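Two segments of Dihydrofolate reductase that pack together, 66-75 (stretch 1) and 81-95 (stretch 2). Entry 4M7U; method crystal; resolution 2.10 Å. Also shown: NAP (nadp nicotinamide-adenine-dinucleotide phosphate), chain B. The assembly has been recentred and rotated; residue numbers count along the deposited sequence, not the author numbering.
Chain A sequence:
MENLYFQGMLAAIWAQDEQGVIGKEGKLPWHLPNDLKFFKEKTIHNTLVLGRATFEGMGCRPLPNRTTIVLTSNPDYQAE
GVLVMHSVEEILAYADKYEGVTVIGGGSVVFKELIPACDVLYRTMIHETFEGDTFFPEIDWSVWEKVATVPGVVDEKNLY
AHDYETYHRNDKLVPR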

# COMPACT_ATOMS: atom_id res chain seq x y z
N ARG A 66 8.52 1.62 -11.87
CA ARG A 66 8.46 0.75 -10.69
C ARG A 66 8.20 -0.67 -11.18
O ARG A 66 7.68 -0.86 -12.28
CB ARG A 66 7.26 1.10 -9.81
CG ARG A 66 7.18 2.51 -9.38
CD ARG A 66 5.76 3.00 -9.40
NE ARG A 66 5.74 4.37 -8.91
CZ ARG A 66 5.99 5.44 -9.67
NH1 ARG A 66 6.25 5.29 -10.96
NH2 ARG A 66 5.96 6.65 -9.13
N THR A 67 8.51 -1.66 -10.36
CA THR A 67 8.03 -3.00 -10.61
C THR A 67 6.75 -3.18 -9.80
O THR A 67 6.75 -2.94 -8.59
CB THR A 67 9.06 -4.07 -10.17
OG1 THR A 67 10.25 -3.95 -10.96
CG2 THR A 67 8.48 -5.49 -10.35
N THR A 68 5.66 -3.58 -10.45
CA THR A 68 4.43 -3.93 -9.75
C THR A 68 4.25 -5.45 -9.69
O THR A 68 4.43 -6.14 -10.70
CB THR A 68 3.20 -3.31 -10.42
OG1 THR A 68 3.34 -1.88 -10.44
CG2 THR A 68 1.91 -3.69 -9.66
N ILE A 69 3.91 -5.97 -8.51
CA ILE A 69 3.50 -7.38 -8.39
C ILE A 69 1.98 -7.48 -8.11
O ILE A 69 1.47 -6.83 -7.19
CB ILE A 69 4.26 -8.11 -7.25
CG1 ILE A 69 5.77 -8.13 -7.53
CG2 ILE A 69 3.74 -9.53 -7.09
CD1 ILE A 69 6.61 -8.48 -6.29
N VAL A 70 1.26 -8.27 -8.91
CA VAL A 70 -0.17 -8.52 -8.62
C VAL A 70 -0.36 -9.89 -7.97
O VAL A 70 0.16 -10.90 -8.45
CB VAL A 70 -1.06 -8.37 -9.87
CG1 VAL A 70 -2.49 -8.68 -9.52
CG2 VAL A 70 -0.96 -6.95 -10.41
N LEU A 71 -1.09 -9.91 -6.85
CA LEU A 71 -1.27 -11.13 -6.08
C LEU A 71 -2.62 -11.75 -6.42
O LEU A 71 -3.65 -11.05 -6.39
CB LEU A 71 -1.18 -10.80 -4.58
CG LEU A 71 -0.99 -11.88 -3.51
CD1 LEU A 71 0.15 -12.80 -3.87
CD2 LEU A 71 -0.72 -11.20 -2.17
N THR A 72 -2.64 -13.03 -6.78
CA THR A 72 -3.87 -13.73 -7.15
C THR A 72 -3.69 -15.23 -7.01
O THR A 72 -2.58 -15.72 -7.20
CB THR A 72 -4.32 -13.38 -8.61
OG1 THR A 72 -5.53 -14.08 -8.94
CG2 THR A 72 -3.23 -13.74 -9.60
N SER A 73 -4.75 -15.95 -6.65
CA SER A 73 -4.67 -17.40 -6.54
C SER A 73 -4.81 -18.08 -7.91
O SER A 73 -4.50 -19.25 -8.07
CB SER A 73 -5.73 -17.93 -5.57
OG SER A 73 -7.04 -17.68 -6.05
N ASN A 74 -5.28 -17.31 -8.90
CA ASN A 74 -5.46 -17.79 -10.27
C ASN A 74 -4.12 -18.04 -11.00
O ASN A 74 -3.38 -17.09 -11.31
CB ASN A 74 -6.31 -16.77 -11.02
CG ASN A 74 -6.59 -17.15 -12.47
OD1 ASN A 74 -6.13 -18.17 -12.98
ND2 ASN A 74 -7.36 -16.30 -13.16
N PRO A 75 -3.81 -19.32 -11.29
CA PRO A 75 -2.51 -19.69 -11.87
C PRO A 75 -2.30 -19.10 -13.25
O PRO A 75 -1.16 -18.98 -13.72
CB PRO A 75 -2.60 -21.21 -12.03
CG PRO A 75 -3.82 -21.62 -11.29
CD PRO A 75 -4.74 -20.46 -11.25
N GLY A 81 2.51 -5.78 -18.12
CA GLY A 81 3.59 -5.08 -17.44
C GLY A 81 3.75 -5.32 -15.95
O GLY A 81 4.36 -4.50 -15.26
N VAL A 82 3.20 -6.42 -15.43
CA VAL A 82 3.34 -6.71 -14.01
C VAL A 82 3.81 -8.14 -13.79
O VAL A 82 3.59 -9.02 -14.62
CB VAL A 82 2.03 -6.46 -13.23
CG1 VAL A 82 1.51 -5.04 -13.45
CG2 VAL A 82 0.98 -7.47 -13.63
N LEU A 83 4.48 -8.38 -12.67
CA LEU A 83 4.74 -9.73 -12.22
C LEU A 83 3.43 -10.19 -11.58
O LEU A 83 2.68 -9.38 -11.02
CB LEU A 83 5.87 -9.75 -11.19
CG LEU A 83 7.20 -9.18 -11.68
CD1 LEU A 83 8.29 -9.25 -10.61
CD2 LEU A 83 7.63 -9.95 -12.90
N VAL A 84 3.16 -11.48 -11.65
CA VAL A 84 1.99 -12.05 -11.01
C VAL A 84 2.48 -13.10 -10.05
O VAL A 84 3.30 -13.93 -10.43
CB VAL A 84 1.07 -12.73 -12.03
CG1 VAL A 84 -0.10 -13.39 -11.31
CG2 VAL A 84 0.55 -11.73 -13.04
N MET A 85 2.03 -13.06 -8.81
CA MET A 85 2.45 -14.07 -7.83
C MET A 85 1.23 -14.64 -7.12
O MET A 85 0.13 -14.07 -7.22
CB MET A 85 3.49 -13.50 -6.84
CG MET A 85 4.83 -13.16 -7.47
SD MET A 85 6.08 -12.54 -6.31
CE MET A 85 7.30 -11.90 -7.48
N HIS A 86 1.42 -15.74 -6.40
CA HIS A 86 0.25 -16.51 -5.96
C HIS A 86 0.21 -16.86 -4.48
O HIS A 86 -0.60 -17.69 -4.06
CB HIS A 86 0.13 -17.79 -6.79
CG HIS A 86 0.18 -17.56 -8.26
ND1 HIS A 86 -0.91 -17.16 -8.99
CD2 HIS A 86 1.21 -17.66 -9.15
CE1 HIS A 86 -0.57 -17.03 -10.26
NE2 HIS A 86 0.70 -17.33 -10.39
N SER A 87 1.07 -16.24 -3.68
CA SER A 87 1.06 -16.50 -2.25
C SER A 87 1.89 -15.47 -1.51
O SER A 87 2.78 -14.83 -2.09
CB SER A 87 1.60 -17.89 -1.94
OG SER A 87 2.98 -17.97 -2.22
N VAL A 88 1.58 -15.33 -0.22
CA VAL A 88 2.34 -14.50 0.69
C VAL A 88 3.79 -14.94 0.72
O VAL A 88 4.70 -14.11 0.64
CB VAL A 88 1.76 -14.56 2.11
CG1 VAL A 88 2.72 -13.95 3.12
CG2 VAL A 88 0.43 -13.83 2.15
N GLU A 89 4.00 -16.26 0.79
CA GLU A 89 5.36 -16.81 0.83
C GLU A 89 6.16 -16.32 -0.37
O GLU A 89 7.28 -15.85 -0.22
CB GLU A 89 5.34 -18.35 0.88
CG GLU A 89 4.65 -18.94 2.12
CD GLU A 89 3.13 -18.78 2.10
OE1 GLU A 89 2.52 -18.87 1.01
OE2 GLU A 89 2.53 -18.56 3.17
N GLU A 90 5.55 -16.40 -1.55
CA GLU A 90 6.18 -15.99 -2.80
C GLU A 90 6.55 -14.51 -2.77
O GLU A 90 7.65 -14.14 -3.19
CB GLU A 90 5.25 -16.29 -3.99
CG GLU A 90 5.95 -16.59 -5.31
CD GLU A 90 4.96 -16.79 -6.47
OE1 GLU A 90 3.81 -17.18 -6.22
OE2 GLU A 90 5.34 -16.53 -7.64
N ILE A 91 5.65 -13.66 -2.26
CA ILE A 91 5.93 -12.24 -2.07
C ILE A 91 7.13 -12.06 -1.14
O ILE A 91 8.04 -11.28 -1.42
CB ILE A 91 4.73 -11.48 -1.45
CG1 ILE A 91 3.51 -11.52 -2.38
CG2 ILE A 91 5.11 -10.03 -1.12
CD1 ILE A 91 3.72 -10.83 -3.72
N LEU A 92 7.14 -12.79 -0.02
CA LEU A 92 8.23 -12.64 0.96
C LEU A 92 9.59 -13.09 0.41
O LEU A 92 10.63 -12.53 0.77
CB LEU A 92 7.88 -13.38 2.25
CG LEU A 92 6.69 -12.76 3.00
CD1 LEU A 92 6.36 -13.53 4.27
CD2 LEU A 92 6.98 -11.30 3.32
N ALA A 93 9.58 -14.08 -0.48
CA ALA A 93 10.83 -14.56 -1.06
C ALA A 93 11.42 -13.54 -2.02
O ALA A 93 12.64 -13.35 -2.07
CB ALA A 93 10.61 -15.90 -1.76
N TYR A 94 10.56 -12.90 -2.80
CA TYR A 94 10.98 -11.81 -3.68
C TYR A 94 11.54 -10.65 -2.84
O TYR A 94 12.60 -10.10 -3.15
CB TYR A 94 9.80 -11.32 -4.52
CG TYR A 94 10.09 -10.06 -5.33
CD1 TYR A 94 10.48 -10.14 -6.66
CD2 TYR A 94 9.94 -8.79 -4.77
CE1 TYR A 94 10.74 -8.99 -7.41
CE2 TYR A 94 10.20 -7.64 -5.50
CZ TYR A 94 10.59 -7.75 -6.82
OH TYR A 94 10.84 -6.60 -7.55
N ALA A 95 10.80 -10.26 -1.80
CA ALA A 95 11.17 -9.13 -0.94
C ALA A 95 12.51 -9.36 -0.24
O ALA A 95 13.30 -8.43 -0.07
CB ALA A 95 10.07 -8.87 0.08
PA NAP B . -7.57 -6.72 -2.62
O1A NAP B . -6.82 -6.96 -1.27
O2A NAP B . -6.96 -5.57 -3.41
O5B NAP B . -7.45 -8.00 -3.52
C5B NAP B . -7.93 -9.22 -3.05
C4B NAP B . -7.48 -10.35 -3.93
O4B NAP B . -6.00 -10.48 -4.09
C3B NAP B . -8.04 -11.74 -3.79
O3B NAP B . -9.37 -12.01 -4.04
C2B NAP B . -7.01 -12.56 -4.48
O2B NAP B . -7.07 -12.71 -5.85
C1B NAP B . -5.80 -11.93 -3.83
N9A NAP B . -4.90 -12.34 -2.80
C8A NAP B . -4.79 -11.75 -1.61
N7A NAP B . -3.92 -12.55 -0.82
C5A NAP B . -3.55 -13.66 -1.57
C6A NAP B . -2.72 -14.76 -1.27
N6A NAP B . -2.10 -14.85 0.02
N1A NAP B . -2.54 -15.69 -2.20
C2A NAP B . -3.13 -15.59 -3.44
N3A NAP B . -3.95 -14.51 -3.74
C4A NAP B . -4.14 -13.57 -2.79
O3 NAP B . -9.11 -6.48 -2.39
PN NAP B . -9.78 -5.90 -1.07
O1N NAP B . -9.68 -6.97 0.07
O2N NAP B . -9.14 -4.61 -0.61
O5D NAP B . -11.28 -5.59 -1.48
C5D NAP B . -11.51 -5.28 -2.83
C4D NAP B . -12.87 -5.62 -3.41
O4D NAP B . -13.87 -6.32 -2.58
C3D NAP B . -13.64 -4.59 -4.25
O3D NAP B . -13.81 -4.80 -5.55
C2D NAP B . -14.88 -4.30 -3.45
O2D NAP B . -16.01 -3.77 -4.05
C1D NAP B . -15.07 -5.48 -2.51
N1N NAP B . -15.89 -5.50 -1.33
C2N NAP B . -17.33 -5.31 -1.26
C3N NAP B . -18.08 -5.49 0.07
C7N NAP B . -19.48 -5.96 -0.01
O7N NAP B . -19.76 -6.80 -0.86
N7N NAP B . -20.52 -5.16 0.55
C4N NAP B . -17.30 -5.50 1.41
C5N NAP B . -15.76 -5.40 1.24
C6N NAP B . -15.11 -5.24 -0.14
P2B NAP B . -7.95 -13.89 -6.41
O1X NAP B . -9.43 -13.69 -5.96
O2X NAP B . -7.89 -13.82 -7.97
O3X NAP B . -7.41 -15.20 -5.88
O HOH W 1 5.82 -3.49 -13.33
O HOH W 2 12.25 -6.44 -9.86

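The two segments are joined chiefly by a parallel ladder of backbone hydrogen bonds between strand 67-71 and the strand ending at Met85. Val70 N donates to Leu83 O (2.8 Å) and Met85 N to Val70 O (2.9 Å), both nearly linear, so that Val70 engages residues on either side of its partner Val84, as parallel pairing requires. Leu83 N to Thr68 O (3.0 Å) and Thr72 N to Met85 O (3.0 Å) extend the ladder in the two directions. CA-H...O contacts reinforce it, among them Ile69 CA to Leu83 O at 3.4 Å.

Beyond the last rung a side chain takes over from the backbone: His86 ND1 donates to Thr72 O (2.8 Å), although the angle of 134° is well short of linear. The carbonyls of Thr72 and Asn74 both lie at the edge of the imidazole, with Asn74 O 3.0 Å from His86 CE1. Thr72 OG1 accepts from Asn74 N (3.2 Å) and donates to the NADP phosphate oxygen O2X (2.6 Å), tying this turn to the cofactor. A water near the other end of the ladder accepts from Thr68 N (its O 2.9 Å from that atom) and lies 2.6 Å from Gly81 O.

Ile69, Leu71, Leu83 and Met85 share one face of the sheet, which the helix beginning at Val88 covers, running nearly antiparallel to strand 67-71. Ile69 is the centre of this packing: its CD1 sits over the Tyr94 ring, 3.8 Å from the centroid, and 3.7 Å from Met85 CE, while its CG2 lies 3.6 Å from Ile91 CD1. Leu71 CD1 approaches Ile91 CG1 at 3.9 Å. Ser87 OG caps the helix, accepting from Glu90 N (3.1 Å). On the face bearing Val70 and Val84, packing is lighter; Val70 CG2 meets Val82 CG2 at 3.8 Å, and Thr72 CG2 meets Val84 CG1 at 3.6 Å.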